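Local coordinates for protein esterase (Thermotoga maritima, PDB 3DOH) that hydrolyses carboxylic esters as a thermostable esterase, pairing an immunoglobulin-like domain with an alpha/beta-hydrolase domain, at residues L162-D167 against D256-D261; P175-L180 against W374-S379; A183-T188 against A195-A200; F215-Q220 against K249-L254; I265-L270 against T279-F284. All coordinates share one frame; numbering follows the deposited sequence.

Interaction 1. Residues L162-D167 against D256-D261; sequences LFVPKD and DEYNID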
# COMPACT_ATOMS: atom_id res chain seq x y z
N LEU A 162 -23.71 22.35 35.83
CA LEU A 162 -23.85 21.43 36.96
C LEU A 162 -24.68 20.23 36.56
O LEU A 162 -25.76 20.40 36.03
CB LEU A 162 -24.56 22.15 38.11
CG LEU A 162 -25.04 21.31 39.29
CD1 LEU A 162 -23.89 21.04 40.28
CD2 LEU A 162 -26.17 22.03 40.00
N PHE A 163 -24.19 19.03 36.83
CA PHE A 163 -24.96 17.78 36.59
C PHE A 163 -25.62 17.36 37.89
O PHE A 163 -24.97 17.23 38.91
CB PHE A 163 -24.03 16.64 36.09
CG PHE A 163 -24.71 15.28 35.87
CD1 PHE A 163 -25.24 14.92 34.60
CD2 PHE A 163 -24.71 14.31 36.88
CE1 PHE A 163 -25.80 13.62 34.35
CE2 PHE A 163 -25.28 13.01 36.67
CZ PHE A 163 -25.83 12.68 35.39
N VAL A 164 -26.91 17.13 37.85
CA VAL A 164 -27.63 16.64 39.01
C VAL A 164 -28.04 15.18 38.74
O VAL A 164 -28.61 14.90 37.71
CB VAL A 164 -28.87 17.57 39.25
CG1 VAL A 164 -29.84 17.01 40.32
CG2 VAL A 164 -28.41 19.00 39.61
N PRO A 165 -27.73 14.24 39.67
CA PRO A 165 -28.09 12.83 39.39
C PRO A 165 -29.61 12.62 39.21
O PRO A 165 -30.40 13.43 39.68
CB PRO A 165 -27.57 12.05 40.62
CG PRO A 165 -27.01 13.08 41.59
CD PRO A 165 -27.10 14.44 40.99
N LYS A 166 -30.00 11.56 38.51
CA LYS A 166 -31.40 11.27 38.30
C LYS A 166 -31.83 9.94 38.89
O LYS A 166 -31.04 8.98 38.93
CB LYS A 166 -31.75 11.29 36.80
CG LYS A 166 -30.63 10.78 35.84
CD LYS A 166 -31.17 9.88 34.70
CE LYS A 166 -32.57 10.30 34.22
NZ LYS A 166 -33.12 9.46 33.06
N ASP A 167 -33.10 9.91 39.32
CA ASP A 167 -33.79 8.76 39.91
C ASP A 167 -33.03 8.30 41.10
O ASP A 167 -32.79 7.12 41.29
CB ASP A 167 -33.94 7.57 38.96
CG ASP A 167 -34.62 7.94 37.67
OD1 ASP A 167 -34.92 9.14 37.44
OD2 ASP A 167 -34.85 7.00 36.86
N ASP A 256 -25.64 24.10 50.16
CA ASP A 256 -26.90 24.63 50.66
C ASP A 256 -28.04 24.12 49.82
O ASP A 256 -28.98 23.56 50.35
CB ASP A 256 -26.90 26.16 50.66
CG ASP A 256 -25.85 26.74 51.60
OD1 ASP A 256 -25.47 26.05 52.56
OD2 ASP A 256 -25.41 27.88 51.37
N GLU A 257 -27.97 24.27 48.50
CA GLU A 257 -29.13 23.93 47.66
C GLU A 257 -29.42 22.45 47.47
O GLU A 257 -30.47 22.13 46.97
CB GLU A 257 -28.98 24.52 46.26
CG GLU A 257 -29.42 25.95 46.09
CD GLU A 257 -28.67 26.63 44.98
OE1 GLU A 257 -27.63 26.09 44.58
OE2 GLU A 257 -29.08 27.71 44.50
N TYR A 258 -28.45 21.57 47.75
CA TYR A 258 -28.53 20.17 47.27
C TYR A 258 -28.09 19.13 48.28
O TYR A 258 -27.37 19.42 49.24
CB TYR A 258 -27.71 19.99 45.97
CG TYR A 258 -28.27 20.68 44.74
CD1 TYR A 258 -29.40 20.16 44.06
CD2 TYR A 258 -27.67 21.83 44.23
CE1 TYR A 258 -29.92 20.80 42.90
CE2 TYR A 258 -28.18 22.48 43.07
CZ TYR A 258 -29.30 21.95 42.44
OH TYR A 258 -29.77 22.58 41.33
N ASN A 259 -28.54 17.89 48.03
CA ASN A 259 -28.18 16.76 48.91
C ASN A 259 -26.81 16.19 48.51
O ASN A 259 -26.67 15.07 47.99
CB ASN A 259 -29.31 15.72 48.97
CG ASN A 259 -29.67 15.13 47.60
OD1 ASN A 259 -29.64 15.83 46.58
ND2 ASN A 259 -30.02 13.83 47.58
N ILE A 260 -25.79 17.02 48.74
CA ILE A 260 -24.43 16.72 48.38
C ILE A 260 -23.77 16.34 49.69
O ILE A 260 -24.20 16.81 50.76
CB ILE A 260 -23.77 17.94 47.68
CG1 ILE A 260 -24.41 18.12 46.26
CG2 ILE A 260 -22.25 17.83 47.66
CD1 ILE A 260 -24.05 19.42 45.53
N ASP A 261 -22.79 15.44 49.62
CA ASP A 261 -22.11 14.90 50.79
C ASP A 261 -20.86 15.72 51.09
O ASP A 261 -19.88 15.63 50.35
CB ASP A 261 -21.78 13.42 50.55
CG ASP A 261 -21.06 12.78 51.73
OD1 ASP A 261 -20.48 13.54 52.54
OD2 ASP A 261 -21.10 11.53 51.85
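The ring of Tyr258 receives two methyl groups, and neither sits squarely on a face or an edge: CD2 of Leu162 comes in obliquely to CE2 at 3.7 Å, while CG2 of Val164 comes obliquely to CE1 at 4.0 Å. The site lies where helix 242-257 ends beside the alpha/beta-hydrolase sheet, with Leu162 on strand 157-163 and Val164 just past it. Both methyls gather at the outer half of the ring, so the hydroxyl end is flanked by carbon; Leu162 CD2 is 3.9 Å from Tyr258 OH. Leu162 meets the tyrosine from the opposite direction, whereas Val164 crosses it at about a right angle. In Tyr258, CG stands opposite the carbonyl carbon (chi1 -69°), which sends the ring from the first non-helical residue back to the end of the strand. Phe215 of strand 215-219 also meets this ring, the two planes inclined by about 55°. A serine in place of Tyr258 would probably leave the methyls of Leu162 and Val164 without their cover and open a gap beside Phe215. Beyond the ring the chain turns sharply, Asn259 being the centre of an inverse gamma turn, and Asn259 ND2 is hydrogen-bonded to Arg172 O. The turn is bridged by a weak hydrogen bond from Ile260 N to Tyr258 O, 2.9 Å long.

Interaction 2. Residues P175-L180 against W374-S379; sequences PLVVFL and WLFEQS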
# COMPACT_ATOMS: atom_id res chain seq x y z
N PRO A 175 -21.79 12.47 46.32
CA PRO A 175 -20.54 13.14 46.04
C PRO A 175 -20.67 14.30 45.06
O PRO A 175 -21.61 14.33 44.24
CB PRO A 175 -19.72 12.06 45.34
CG PRO A 175 -20.35 10.80 45.76
CD PRO A 175 -21.76 11.06 45.90
N LEU A 176 -19.72 15.22 45.09
CA LEU A 176 -19.67 16.25 44.09
C LEU A 176 -18.31 16.18 43.45
O LEU A 176 -17.28 16.21 44.15
CB LEU A 176 -19.90 17.63 44.72
CG LEU A 176 -19.65 18.90 43.89
CD1 LEU A 176 -20.64 19.11 42.75
CD2 LEU A 176 -19.67 20.12 44.80
N VAL A 177 -18.29 16.06 42.13
CA VAL A 177 -17.02 16.24 41.44
C VAL A 177 -16.97 17.64 40.85
O VAL A 177 -17.87 18.05 40.08
CB VAL A 177 -16.77 15.16 40.35
CG1 VAL A 177 -15.49 15.48 39.58
CG2 VAL A 177 -16.71 13.74 40.95
N VAL A 178 -15.92 18.39 41.21
CA VAL A 178 -15.72 19.72 40.64
C VAL A 178 -14.56 19.73 39.65
O VAL A 178 -13.43 19.36 40.00
CB VAL A 178 -15.44 20.76 41.74
CG1 VAL A 178 -15.71 20.17 43.12
CG2 VAL A 178 -14.02 21.28 41.65
N PHE A 179 -14.84 20.14 38.42
CA PHE A 179 -13.82 20.14 37.37
C PHE A 179 -13.34 21.55 37.00
O PHE A 179 -14.16 22.44 36.64
CB PHE A 179 -14.34 19.43 36.11
CG PHE A 179 -13.44 19.61 34.89
CD1 PHE A 179 -12.11 19.17 34.91
CD2 PHE A 179 -13.91 20.26 33.75
CE1 PHE A 179 -11.27 19.36 33.82
CE2 PHE A 179 -13.06 20.47 32.66
CZ PHE A 179 -11.73 20.02 32.71
N LEU A 180 -12.03 21.77 37.05
CA LEU A 180 -11.46 23.03 36.58
C LEU A 180 -10.79 22.87 35.22
O LEU A 180 -9.79 22.13 35.10
CB LEU A 180 -10.46 23.57 37.57
CG LEU A 180 -10.95 23.69 39.00
CD1 LEU A 180 -9.75 24.08 39.90
CD2 LEU A 180 -12.14 24.68 39.10
N TRP A 374 -11.03 4.74 42.01
CA TRP A 374 -10.27 5.16 43.16
C TRP A 374 -10.82 6.46 43.75
O TRP A 374 -10.86 6.63 44.97
CB TRP A 374 -8.82 5.35 42.75
CG TRP A 374 -7.99 6.03 43.82
CD1 TRP A 374 -7.32 5.40 44.85
CD2 TRP A 374 -7.73 7.45 43.98
NE1 TRP A 374 -6.65 6.34 45.61
CE2 TRP A 374 -6.88 7.60 45.10
CE3 TRP A 374 -8.08 8.60 43.26
CZ2 TRP A 374 -6.43 8.86 45.54
CZ3 TRP A 374 -7.62 9.85 43.71
CH2 TRP A 374 -6.82 9.97 44.83
N LEU A 375 -11.25 7.39 42.90
CA LEU A 375 -11.66 8.67 43.45
C LEU A 375 -12.87 8.41 44.32
O LEU A 375 -12.94 8.92 45.44
CB LEU A 375 -11.94 9.69 42.36
CG LEU A 375 -12.35 11.13 42.73
CD1 LEU A 375 -11.14 11.97 43.09
CD2 LEU A 375 -13.01 11.72 41.53
N PHE A 376 -13.75 7.54 43.82
CA PHE A 376 -14.99 7.24 44.54
C PHE A 376 -14.84 6.45 45.84
O PHE A 376 -15.75 6.47 46.68
CB PHE A 376 -16.11 6.68 43.64
CG PHE A 376 -16.69 7.71 42.75
CD1 PHE A 376 -17.35 8.81 43.28
CD2 PHE A 376 -16.52 7.65 41.38
CE1 PHE A 376 -17.87 9.81 42.47
CE2 PHE A 376 -17.04 8.67 40.56
CZ PHE A 376 -17.71 9.75 41.12
N GLU A 377 -13.73 5.76 46.05
CA GLU A 377 -13.56 5.14 47.37
C GLU A 377 -12.98 6.11 48.40
O GLU A 377 -12.70 5.73 49.53
CB GLU A 377 -12.84 3.80 47.29
CG GLU A 377 -11.82 3.74 46.17
CD GLU A 377 -11.47 2.31 45.73
OE1 GLU A 377 -10.28 1.90 45.88
OE2 GLU A 377 -12.38 1.61 45.24
N GLN A 378 -12.84 7.39 48.03
CA GLN A 378 -12.33 8.36 49.02
C GLN A 378 -13.44 9.12 49.74
O GLN A 378 -14.57 9.21 49.23
CB GLN A 378 -11.32 9.31 48.41
CG GLN A 378 -10.21 8.67 47.62
CD GLN A 378 -9.45 7.53 48.32
OE1 GLN A 378 -9.08 7.60 49.49
NE2 GLN A 378 -9.20 6.48 47.56
N SER A 379 -13.11 9.65 50.92
CA SER A 379 -14.05 10.32 51.85
C SER A 379 -13.30 10.82 53.09
O SER A 379 -12.13 10.48 53.26
CB SER A 379 -15.15 9.34 52.30
OG SER A 379 -15.90 9.91 53.35
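Pro175 and Phe376 bring strand 174-180 and helix 369-376 together, their CA atoms 8.2 Å apart, while Val177 and Leu375 stand a little farther off at 9.5 Å. The far end of the Phe376 ring does most of the touching. Its CE1 meets Pro175 CB at 4.1 Å, with that carbon at the ring edge and near the ring plane. Its CZ meets Val177 CG2, also at 4.1 Å, but here the methyl approaches obliquely and the two side chains cross at about a right angle. The phenylalanine CG lies opposite the carbonyl carbon (chi1 -72°), carrying the ring tip closer to the strand than its CB direction alone would suggest. Val177 CG2 also touches Leu375 CD2 at 4.3 Å, so one methyl serves two residues of the helix. Beyond the strand contact, Gln378 NE2 donates to Trp374 O at 3.1 Å and passes over one face of the indole, toward its rim. All four touching side chains are buried in this helix-on-sheet packing of the alpha/beta-hydrolase domain. Strand 174-180 runs between strands 215-219 and 264-270; across the contact, Phe376 stacks on His212, and Leu375 leans on Ala290 and Ile292 of strand 290-294.

Interaction 3. Residues A183-T188 against A195-A200; sequences AGERGT and AGNRGA. With SO4 (sulfate ion), chain C.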
# COMPACT_ATOMS: atom_id res chain seq x y z
N ALA A 183 -6.54 26.44 30.17
CA ALA A 183 -6.53 27.78 29.60
C ALA A 183 -7.42 27.89 28.39
O ALA A 183 -8.19 28.83 28.28
CB ALA A 183 -5.13 28.23 29.26
N GLY A 184 -7.32 26.90 27.50
CA GLY A 184 -7.97 27.02 26.20
C GLY A 184 -9.48 27.05 26.28
O GLY A 184 -10.13 27.57 25.38
N GLU A 185 -10.03 26.50 27.35
CA GLU A 185 -11.46 26.47 27.55
C GLU A 185 -12.00 27.74 28.22
O GLU A 185 -13.20 27.89 28.36
CB GLU A 185 -11.83 25.25 28.39
CG GLU A 185 -11.80 23.97 27.61
CD GLU A 185 -10.40 23.66 27.16
OE1 GLU A 185 -9.54 23.42 28.05
OE2 GLU A 185 -10.16 23.71 25.92
N ARG A 186 -11.11 28.65 28.64
CA ARG A 186 -11.56 29.95 29.16
C ARG A 186 -12.50 30.64 28.18
O ARG A 186 -12.42 30.42 26.96
CB ARG A 186 -10.42 30.89 29.49
CG ARG A 186 -9.71 30.55 30.76
CD ARG A 186 -8.47 31.40 30.90
NE ARG A 186 -7.66 31.33 29.69
CZ ARG A 186 -6.58 32.07 29.48
NH1 ARG A 186 -6.18 32.93 30.40
NH2 ARG A 186 -5.88 31.94 28.35
N GLY A 187 -13.39 31.46 28.73
CA GLY A 187 -14.41 32.07 27.92
C GLY A 187 -15.58 32.48 28.77
O GLY A 187 -15.46 32.67 29.98
N THR A 188 -16.73 32.65 28.12
CA THR A 188 -17.88 33.31 28.75
C THR A 188 -19.15 32.66 28.23
O THR A 188 -20.26 33.12 28.51
CB THR A 188 -17.91 34.82 28.43
OG1 THR A 188 -17.96 35.57 29.65
CG2 THR A 188 -19.12 35.16 27.58
N ALA A 195 -16.83 20.81 26.97
CA ALA A 195 -16.79 20.20 25.68
C ALA A 195 -15.35 19.97 25.18
O ALA A 195 -15.10 19.15 24.29
CB ALA A 195 -17.53 21.04 24.70
N GLY A 196 -14.41 20.69 25.76
CA GLY A 196 -13.03 20.61 25.30
C GLY A 196 -12.36 19.27 25.54
O GLY A 196 -11.47 18.90 24.79
N ASN A 197 -12.79 18.54 26.56
CA ASN A 197 -12.28 17.18 26.89
C ASN A 197 -13.29 16.44 27.80
O ASN A 197 -14.36 16.97 28.06
CB ASN A 197 -10.92 17.30 27.55
CG ASN A 197 -10.90 18.35 28.63
OD1 ASN A 197 -10.06 19.26 28.62
ND2 ASN A 197 -11.84 18.24 29.58
N ARG A 198 -12.97 15.24 28.27
CA ARG A 198 -13.95 14.41 28.97
C ARG A 198 -13.92 14.73 30.47
O ARG A 198 -14.47 14.00 31.30
CB ARG A 198 -13.69 12.91 28.69
CG ARG A 198 -14.28 12.30 27.36
CD ARG A 198 -14.90 10.88 27.58
NE ARG A 198 -16.03 10.61 26.66
CZ ARG A 198 -16.04 9.73 25.62
NH1 ARG A 198 -14.95 8.97 25.34
NH2 ARG A 198 -17.14 9.58 24.85
N GLY A 199 -13.30 15.86 30.81
CA GLY A 199 -13.06 16.24 32.22
C GLY A 199 -14.28 16.36 33.10
O GLY A 199 -14.24 16.02 34.30
N ALA A 200 -15.38 16.86 32.53
CA ALA A 200 -16.60 17.08 33.31
C ALA A 200 -17.53 15.88 33.13
O ALA A 200 -18.14 15.38 34.05
CB ALA A 200 -17.30 18.36 32.87
S SO4 C . -4.40 24.43 28.54
O1 SO4 C . -4.11 25.46 27.54
O2 SO4 C . -5.71 23.83 28.16
O3 SO4 C . -4.38 25.06 29.89
O4 SO4 C . -3.36 23.43 28.53
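Glu185, in the loop after strand 174-180, which in alpha/beta-hydrolases commonly contributes to the oxyanion hole, reaches to Gly196 in the loop after helix 192-195. From CB the chain goes out with CG opposite the carbonyl carbon (chi1 -76°) and then folds over about the CB-CG bond (chi2 65°). CG itself comes up to Gly196 CA at 4.3 Å, and there a side chain would run into it: a CB on Gly196 would clash with CG. The bend swings the carboxylate round so that OE2 stays 4.3 Å from Gly196 CA while OE1 turns to a bound sulfate, 3.9 Å from SO4 O2. The sulfate probably came from the crystallisation liquor. It takes a hydrogen bond from Ala183 N to O3 (2.6 Å) and others from Ser271 OG and His359 NE2, consistent with an anion held in the active site of a probable Ser-His-Asp triad. The backbone turn that presents Ala183 is tied down by Arg186, whose guanidinium also makes a cation-pi contact with Phe231. Ala183 O accepts from Arg186 N and from Arg186 NE, each at 2.9 Å, the two donors arriving from opposite faces of the carbonyl plane.

Interaction 4. Residues F215-Q220 against K249-L254; sequences FVLAPQ and KIIRKL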
# COMPACT_ATOMS: atom_id res chain seq x y z
N PHE A 215 -22.91 14.44 41.58
CA PHE A 215 -23.00 15.74 40.97
C PHE A 215 -21.66 16.12 40.34
O PHE A 215 -20.58 15.72 40.82
CB PHE A 215 -23.30 16.79 42.04
CG PHE A 215 -24.68 16.70 42.66
CD1 PHE A 215 -24.93 15.82 43.71
CD2 PHE A 215 -25.69 17.55 42.26
CE1 PHE A 215 -26.19 15.74 44.31
CE2 PHE A 215 -26.97 17.50 42.87
CZ PHE A 215 -27.22 16.60 43.88
N VAL A 216 -21.74 16.94 39.29
CA VAL A 216 -20.55 17.49 38.65
C VAL A 216 -20.72 18.96 38.45
O VAL A 216 -21.64 19.40 37.78
CB VAL A 216 -20.30 16.88 37.27
CG1 VAL A 216 -18.97 17.36 36.70
CG2 VAL A 216 -20.31 15.37 37.35
N LEU A 217 -19.79 19.73 39.01
CA LEU A 217 -19.76 21.14 38.81
C LEU A 217 -18.58 21.45 37.93
O LEU A 217 -17.43 21.06 38.20
CB LEU A 217 -19.61 21.84 40.16
CG LEU A 217 -18.95 23.21 40.18
CD1 LEU A 217 -19.82 24.20 39.54
CD2 LEU A 217 -18.67 23.61 41.59
N ALA A 218 -18.86 22.21 36.87
CA ALA A 218 -17.86 22.57 35.89
C ALA A 218 -17.97 24.06 35.69
O ALA A 218 -18.81 24.55 34.93
CB ALA A 218 -18.11 21.82 34.59
N PRO A 219 -17.19 24.82 36.44
CA PRO A 219 -17.07 26.27 36.26
C PRO A 219 -16.22 26.75 35.08
O PRO A 219 -15.23 26.10 34.73
CB PRO A 219 -16.48 26.75 37.59
CG PRO A 219 -15.77 25.58 38.12
CD PRO A 219 -16.51 24.35 37.65
N GLN A 220 -16.60 27.90 34.50
CA GLN A 220 -15.79 28.53 33.43
C GLN A 220 -15.10 29.80 33.84
O GLN A 220 -15.71 30.71 34.39
CB GLN A 220 -16.62 28.84 32.19
CG GLN A 220 -15.82 29.58 31.12
CD GLN A 220 -16.54 29.61 29.79
OE1 GLN A 220 -17.73 29.94 29.72
NE2 GLN A 220 -15.83 29.25 28.71
N LYS A 249 -17.19 29.62 46.65
CA LYS A 249 -18.47 30.16 47.08
C LYS A 249 -19.58 29.39 46.42
O LYS A 249 -20.61 29.14 47.00
CB LYS A 249 -18.57 31.65 46.74
CG LYS A 249 -17.66 32.52 47.58
CD LYS A 249 -17.55 33.90 46.99
CE LYS A 249 -16.53 34.72 47.78
NZ LYS A 249 -16.30 36.10 47.19
N ILE A 250 -19.34 28.97 45.19
CA ILE A 250 -20.37 28.22 44.49
C ILE A 250 -20.50 26.75 44.94
O ILE A 250 -21.62 26.22 44.98
CB ILE A 250 -20.40 28.54 42.96
CG1 ILE A 250 -20.69 27.35 42.09
CG2 ILE A 250 -19.09 29.19 42.46
CD1 ILE A 250 -20.34 27.79 40.68
N ILE A 251 -19.39 26.13 45.36
CA ILE A 251 -19.47 24.83 46.05
C ILE A 251 -20.41 24.96 47.26
O ILE A 251 -21.27 24.09 47.49
CB ILE A 251 -18.06 24.25 46.41
CG1 ILE A 251 -17.40 23.68 45.15
CG2 ILE A 251 -18.14 23.16 47.47
CD1 ILE A 251 -15.89 23.63 45.21
N ARG A 252 -20.28 26.07 47.98
CA ARG A 252 -21.10 26.30 49.19
C ARG A 252 -22.54 26.56 48.86
O ARG A 252 -23.40 26.12 49.61
CB ARG A 252 -20.55 27.42 50.07
CG ARG A 252 -19.10 27.20 50.38
CD ARG A 252 -18.62 28.05 51.56
NE ARG A 252 -17.43 27.45 52.16
CZ ARG A 252 -16.25 28.06 52.27
NH1 ARG A 252 -16.11 29.33 51.84
NH2 ARG A 252 -15.22 27.41 52.82
N LYS A 253 -22.82 27.24 47.75
CA LYS A 253 -24.20 27.43 47.33
C LYS A 253 -24.80 26.04 47.13
O LYS A 253 -25.88 25.71 47.65
CB LYS A 253 -24.31 28.28 46.06
CG LYS A 253 -25.75 28.46 45.62
CD LYS A 253 -26.04 29.12 44.21
CE LYS A 253 -25.65 30.60 44.11
NZ LYS A 253 -26.23 31.45 45.19
N LEU A 254 -24.05 25.20 46.41
CA LEU A 254 -24.49 23.87 46.04
C LEU A 254 -24.83 23.01 47.26
O LEU A 254 -25.87 22.31 47.29
CB LEU A 254 -23.39 23.20 45.21
CG LEU A 254 -23.43 23.21 43.68
CD1 LEU A 254 -24.44 24.16 43.02
CD2 LEU A 254 -22.04 23.42 43.19
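The crossover of the alpha/beta-hydrolase fold that leads from strand 215-219 through helix 242-257 to the parallel strand 264-270 lays its helix against the sheet here, with Leu217 as the residue from the strand. The axes of the short segments 215-219 and 249-254 run nearly antiparallel, at 150°, and approach to 10.7 Å. Leu217 forks between three helix residues. Its CD1 touches Ile250 CD1 at 3.8 Å, and its CD2 enters between Ile251 and Leu254, meeting CG1 of Ile251 at 3.8 Å. The leucine holds CG opposite its backbone N (chi1 153°), which extends both methyls off the sheet and up to the helix. Ile251 lies across it at about a right angle, while Ile250 and Leu254 approach at a slant. Replacing Leu217 with an alanine is likely to leave a gap under the helix, with Ile250, Ile251 and Leu254 deprived of a common partner. The residues on this helix face have other company on the sheet: Ile250 leans on Tyr160 and Phe149, and Ile251 on Val178. Everything in the contact is buried and apolar, with no hydrogen bond across it. Its shortest approach, 3.7 Å, is between the CD2 methyls of Leu217 and Leu254.

Interaction 5. Residues I265-L270 against T279-F284; sequences IYITGL and TAIMEF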
# COMPACT_ATOMS: atom_id res chain seq x y z
N ILE A 265 -16.47 15.77 48.38
CA ILE A 265 -16.31 16.77 47.33
C ILE A 265 -14.90 16.55 46.75
O ILE A 265 -13.89 16.87 47.39
CB ILE A 265 -16.52 18.24 47.83
CG1 ILE A 265 -17.97 18.42 48.27
CG2 ILE A 265 -16.22 19.26 46.72
CD1 ILE A 265 -18.14 19.64 49.16
N TYR A 266 -14.86 15.97 45.56
CA TYR A 266 -13.63 15.63 44.91
C TYR A 266 -13.32 16.75 43.96
O TYR A 266 -14.17 17.56 43.63
CB TYR A 266 -13.84 14.36 44.14
CG TYR A 266 -14.38 13.19 44.98
CD1 TYR A 266 -13.75 12.80 46.15
CD2 TYR A 266 -15.48 12.43 44.55
CE1 TYR A 266 -14.21 11.72 46.89
CE2 TYR A 266 -15.94 11.34 45.30
CZ TYR A 266 -15.30 11.00 46.46
OH TYR A 266 -15.71 9.92 47.24
N ILE A 267 -12.08 16.84 43.51
CA ILE A 267 -11.71 17.91 42.59
C ILE A 267 -10.58 17.51 41.64
O ILE A 267 -9.59 16.93 42.08
CB ILE A 267 -11.32 19.20 43.36
CG1 ILE A 267 -11.05 20.36 42.38
CG2 ILE A 267 -10.15 18.94 44.32
CD1 ILE A 267 -11.26 21.72 43.01
N THR A 268 -10.75 17.83 40.36
CA THR A 268 -9.78 17.56 39.34
C THR A 268 -9.83 18.66 38.29
O THR A 268 -10.86 19.33 38.11
CB THR A 268 -10.02 16.14 38.68
OG1 THR A 268 -9.05 15.90 37.63
CG2 THR A 268 -11.43 16.04 38.09
N GLY A 269 -8.71 18.85 37.60
CA GLY A 269 -8.60 19.77 36.51
C GLY A 269 -7.26 19.53 35.83
O GLY A 269 -6.41 18.84 36.37
N LEU A 270 -7.09 20.10 34.64
CA LEU A 270 -5.89 19.86 33.85
C LEU A 270 -5.20 21.17 33.50
O LEU A 270 -5.85 22.16 33.19
CB LEU A 270 -6.24 19.10 32.57
CG LEU A 270 -7.35 19.70 31.70
CD1 LEU A 270 -8.71 19.50 32.34
CD2 LEU A 270 -7.08 21.18 31.45
N THR A 279 -3.91 24.42 43.95
CA THR A 279 -4.10 25.64 44.72
C THR A 279 -5.32 25.50 45.63
O THR A 279 -5.24 25.78 46.82
CB THR A 279 -4.19 26.90 43.79
OG1 THR A 279 -2.95 27.08 43.08
CG2 THR A 279 -4.52 28.18 44.60
N ALA A 280 -6.43 25.07 45.04
CA ALA A 280 -7.68 24.78 45.77
C ALA A 280 -7.53 23.91 47.00
O ALA A 280 -8.03 24.25 48.07
CB ALA A 280 -8.69 24.16 44.86
N ILE A 281 -6.87 22.78 46.87
CA ILE A 281 -6.78 21.87 48.00
C ILE A 281 -5.81 22.39 49.05
O ILE A 281 -6.00 22.16 50.22
CB ILE A 281 -6.41 20.41 47.59
CG1 ILE A 281 -5.07 20.37 46.83
CG2 ILE A 281 -7.58 19.73 46.85
CD1 ILE A 281 -4.52 19.03 46.67
N MET A 282 -4.78 23.10 48.63
CA MET A 282 -3.79 23.62 49.54
C MET A 282 -4.36 24.82 50.31
O MET A 282 -4.05 25.03 51.50
CB MET A 282 -2.54 24.02 48.77
CG MET A 282 -1.44 22.98 48.72
SD MET A 282 -0.19 23.51 47.56
CE MET A 282 0.80 22.04 47.37
N GLU A 283 -5.19 25.62 49.64
CA GLU A 283 -5.79 26.80 50.29
C GLU A 283 -7.10 26.51 51.02
O GLU A 283 -7.57 27.36 51.77
CB GLU A 283 -6.00 27.93 49.28
CG GLU A 283 -4.73 28.46 48.62
CD GLU A 283 -3.65 28.85 49.62
OE1 GLU A 283 -3.94 29.44 50.68
OE2 GLU A 283 -2.47 28.58 49.34
N PHE A 284 -7.66 25.33 50.79
CA PHE A 284 -8.91 24.93 51.43
C PHE A 284 -8.89 23.45 51.78
O PHE A 284 -9.76 22.69 51.35
CB PHE A 284 -10.10 25.25 50.52
CG PHE A 284 -10.27 26.71 50.24
CD1 PHE A 284 -10.85 27.55 51.18
CD2 PHE A 284 -9.86 27.25 49.03
CE1 PHE A 284 -11.01 28.90 50.92
CE2 PHE A 284 -10.02 28.60 48.77
CZ PHE A 284 -10.60 29.42 49.71
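Strand 264-270 and helix 272-283 come closest at Ile267 and Ile281, whose CA atoms stand 8.3 Å apart; from the helix, Ala280 and Ile281 both direct their CB atoms at the strand. Ile267 answers with its two branches. The longer one, with CG1 opposite the backbone N (chi1 -175°), ends in CD1 against Ala280 CB at 4.0 Å. The shorter branch, CG2, meets CG2 of Ile281 at 3.7 Å, and these two side chains slant across each other. Ile281 places CG1 in the crowded position between its backbone N and carbonyl carbon (chi1 58°), leaving CG2 to face the strand. No hydrogen bond crosses the interface; the helix closes with its own backbone bonds, Glu283 N to Thr279 O at 2.8 Å among them. The carbon contact continues beyond these residues, since Ile267 also rests on Val178 of the neighbouring strand 174-180, and both Ile267 and Ile281 touch Ala291 of strand 290-294. This is the packing of a beta-alpha-beta unit, strand 264-270, helix 272-283 and strand 290-294. The tight passage from strand to helix, with Gly269, Ser271 and Gly273 in a GxSxG pattern, is consistent with the nucleophile elbow of an alpha/beta-hydrolase.

Interactions 2, 4 and 5 are buried, purely apolar joints between the central sheet and helices 369-376, 242-257 and 272-283. Their strands are neighbours: Val177 N hydrogen-bonds to Phe215 O at 2.7 Å, and Tyr266 N to Leu176 O at 2.8 Å. Interaction 1 is also carbon against carbon, but only partly buried; it uses the end of the same helix as interaction 4 and adjoins it through the Phe163 N to Val216 O bond, 2.8 Å long. Interaction 3 differs: loop meets loop, around a carboxylate beside a sulfate. It too is buried, and lies nearest the centre of the chain, with Gln220 NE2 reaching Glu185 O and Phe179 resting against Asn197 and Gly199.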